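Local atomic coordinates of high potential iron-sulfur protein (Rhodothermus marinus, PDB entry 3H31), a protein that probably carries electrons in the aerobic respiratory chain through the [4Fe-4S] cluster that it binds. Residues A[24-30]-A[59-65]. Numbering follows the deposited sequence.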
loop_
_atom_site.group_PDB
_atom_site.type_symbol
_atom_site.label_atom_id
_atom_site.label_comp_id
_atom_site.label_asym_id
_atom_site.label_seq_id
_atom_site.Cartn_x
_atom_site.Cartn_y
_atom_site.Cartn_z
ATOM N N TYR A 24 1.752 -6.912 -2.658
ATOM C CA TYR A 24 1.215 -5.552 -2.697
ATOM C C TYR A 24 0.591 -5.301 -4.092
ATOM O O TYR A 24 1.245 -5.556 -5.104
ATOM C CB TYR A 24 2.326 -4.470 -2.341
ATOM C CG TYR A 24 1.636 -3.123 -2.622
ATOM C CD1 TYR A 24 0.715 -2.609 -1.707
ATOM C CD2 TYR A 24 1.820 -2.443 -3.830
ATOM C CE1 TYR A 24 0.033 -1.434 -1.973
ATOM C CE2 TYR A 24 1.086 -1.329 -4.109
ATOM C CZ TYR A 24 0.227 -0.793 -3.210
ATOM O OH TYR A 24 -0.522 0.292 -3.495
ATOM N N THR A 25 -0.600 -4.703 -4.066
ATOM C CA THR A 25 -1.269 -4.275 -5.284
ATOM C C THR A 25 -1.923 -2.943 -5.020
ATOM O O THR A 25 -2.420 -2.675 -3.922
ATOM C CB THR A 25 -2.309 -5.310 -5.722
ATOM O OG1 THR A 25 -2.985 -4.882 -6.904
ATOM C CG2 THR A 25 -3.385 -5.614 -4.648
ATOM N N ASP A 26 -1.996 -2.092 -6.050
ATOM C CA ASP A 26 -2.798 -0.898 -6.003
ATOM C C ASP A 26 -4.320 -1.132 -6.012
ATOM O O ASP A 26 -5.078 -0.236 -5.647
ATOM C CB ASP A 26 -2.481 0.019 -7.194
ATOM C CG ASP A 26 -1.365 0.993 -7.098
ATOM O OD1 ASP A 26 -0.592 0.976 -6.107
ATOM O OD2 ASP A 26 -1.245 1.828 -8.062
ATOM N N HIS A 27 -4.732 -2.289 -6.517
ATOM C CA HIS A 27 -6.126 -2.611 -6.753
ATOM C C HIS A 27 -6.495 -3.834 -5.921
ATOM O O HIS A 27 -6.395 -4.942 -6.419
ATOM C CB HIS A 27 -6.434 -2.863 -8.264
ATOM C CG HIS A 27 -6.328 -1.633 -9.113
ATOM N ND1 HIS A 27 -5.149 -1.247 -9.719
ATOM C CD2 HIS A 27 -7.294 -0.778 -9.516
ATOM C CE1 HIS A 27 -5.419 -0.132 -10.459
ATOM N NE2 HIS A 27 -6.696 0.171 -10.326
ATOM N N SER A 28 -6.920 -3.638 -4.672
ATOM C CA SER A 28 -7.234 -4.757 -3.834
ATOM C C SER A 28 -8.221 -5.730 -4.511
ATOM O O SER A 28 -9.211 -5.227 -5.068
ATOM C CB SER A 28 -7.900 -4.296 -2.549
ATOM O OG SER A 28 -8.227 -5.477 -1.820
ATOM N N PRO A 29 -7.960 -7.035 -4.372
ATOM C CA PRO A 29 -8.933 -8.021 -4.872
ATOM C C PRO A 29 -10.182 -8.084 -4.018
ATOM O O PRO A 29 -11.138 -8.720 -4.451
ATOM C CB PRO A 29 -8.175 -9.337 -4.765
ATOM C CG PRO A 29 -7.063 -9.154 -3.865
ATOM C CD PRO A 29 -6.779 -7.694 -3.803
ATOM N N TYR A 30 -10.162 -7.482 -2.825
ATOM C CA TYR A 30 -11.259 -7.662 -1.884
ATOM C C TYR A 30 -11.969 -6.372 -1.675
ATOM O O TYR A 30 -11.410 -5.328 -1.353
ATOM C CB TYR A 30 -10.726 -8.135 -0.532
ATOM C CG TYR A 30 -9.805 -9.296 -0.850
ATOM C CD1 TYR A 30 -8.469 -9.247 -0.605
ATOM C CD2 TYR A 30 -10.341 -10.452 -1.410
ATOM C CE1 TYR A 30 -7.690 -10.343 -0.904
ATOM C CE2 TYR A 30 -9.587 -11.545 -1.733
ATOM C CZ TYR A 30 -8.223 -11.486 -1.481
ATOM O OH TYR A 30 -7.516 -12.590 -1.810
ATOM N N PRO A 59 5.547 3.945 -2.102
ATOM C CA PRO A 59 4.210 4.517 -2.231
ATOM C C PRO A 59 3.165 3.448 -2.073
ATOM O O PRO A 59 3.338 2.302 -2.536
ATOM C CB PRO A 59 4.222 5.120 -3.642
ATOM C CG PRO A 59 5.182 4.278 -4.389
ATOM C CD PRO A 59 6.248 3.941 -3.435
ATOM N N ILE A 60 2.051 3.799 -1.483
ATOM C CA ILE A 60 0.989 2.872 -1.152
ATOM C C ILE A 60 -0.338 3.509 -1.476
ATOM O O ILE A 60 -0.640 4.649 -1.059
ATOM C CB ILE A 60 0.992 2.465 0.331
ATOM C CG1 ILE A 60 2.359 1.887 0.763
ATOM C CG2 ILE A 60 -0.152 1.524 0.692
ATOM C CD1 ILE A 60 2.631 0.484 0.257
ATOM N N HIS A 61 -1.202 2.828 -2.285
ATOM C CA HIS A 61 -2.486 3.375 -2.687
ATOM C C HIS A 61 -3.544 3.067 -1.648
ATOM O O HIS A 61 -3.625 1.910 -1.173
ATOM C CB HIS A 61 -2.867 2.726 -4.006
ATOM C CG HIS A 61 -3.926 3.468 -4.755
ATOM N ND1 HIS A 61 -5.248 3.559 -4.326
ATOM C CD2 HIS A 61 -3.773 4.201 -5.903
ATOM C CE1 HIS A 61 -5.861 4.329 -5.192
ATOM N NE2 HIS A 61 -5.003 4.721 -6.163
ATOM N N PRO A 62 -4.418 3.977 -1.289
ATOM C CA PRO A 62 -5.452 3.682 -0.309
ATOM C C PRO A 62 -6.397 2.549 -0.754
ATOM O O PRO A 62 -7.023 1.932 0.096
ATOM C CB PRO A 62 -6.228 4.998 -0.150
ATOM C CG PRO A 62 -5.899 5.769 -1.424
ATOM C CD PRO A 62 -4.489 5.399 -1.750
ATOM N N ASN A 63 -6.526 2.338 -2.067
ATOM C CA ASN A 63 -7.353 1.239 -2.568
ATOM C C ASN A 63 -6.593 -0.092 -2.693
ATOM O O ASN A 63 -7.164 -1.052 -3.224
ATOM C CB ASN A 63 -7.976 1.626 -3.901
ATOM C CG ASN A 63 -8.956 2.791 -3.769
ATOM O OD1 ASN A 63 -9.380 3.145 -2.681
ATOM N ND2 ASN A 63 -9.329 3.368 -4.907
ATOM N N GLY A 64 -5.356 -0.105 -2.268
ATOM C CA GLY A 64 -4.492 -1.239 -2.442
ATOM C C GLY A 64 -4.685 -2.290 -1.352
ATOM O O GLY A 64 -5.628 -2.257 -0.581
ATOM N N TYR A 65 -3.770 -3.255 -1.358
ATOM C CA TYR A 65 -3.833 -4.370 -0.429
ATOM C C TYR A 65 -2.493 -5.073 -0.427
ATOM O O TYR A 65 -1.783 -5.110 -1.442
ATOM C CB TYR A 65 -4.932 -5.355 -0.897
ATOM C CG TYR A 65 -4.998 -6.658 -0.139
ATOM C CD1 TYR A 65 -5.686 -6.749 1.041
ATOM C CD2 TYR A 65 -4.392 -7.799 -0.644
ATOM C CE1 TYR A 65 -5.795 -7.952 1.771
ATOM C CE2 TYR A 65 -4.451 -8.999 0.022
ATOM C CZ TYR A 65 -5.169 -9.048 1.250
ATOM O OH TYR A 65 -5.192 -10.293 1.929
#
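Tyr24 meets Ile60 and His61 beside the [4Fe-4S] cluster of this HiPIP domain, one piece of a longer protein, where two irregular loops join through a single antiparallel bridge. Its side chain touches the cluster, and Ile60 CD1 sits over one face of the ring, 3.9 Å from Tyr24 CE1. With CG anti to the backbone N (chi1 172°), the ring carries its hydroxyl to the start of the turn, where OH accepts a nearly straight bond from His61 N (2.9 Å). The same OH donates to Asp26 OD1 at 2.7 Å. A phenylalanine here would probably keep the apolar packing but leave His61 N and Asp26 OD1 without this shared partner. Thr25 N donates to Tyr65 O and Thr25 O accepts from Tyr65 N, an antiparallel hydrogen-bonded pair, while Thr25 OG1 accepts from His27 N in an ST turn. Thr25 O lies 2.9 Å from CA of Gly64, which ends a type I turn begun at His61, a closeness that suits a residue with no CB. Asp26 suits its place because OD2 also accepts from Cys5 N. Ser28 N donates to Asn63 O at 3.0 Å, and Ser28 OG, accepting from Tyr30 N in a second ST turn, lies 3.4 Å from Tyr65 CB.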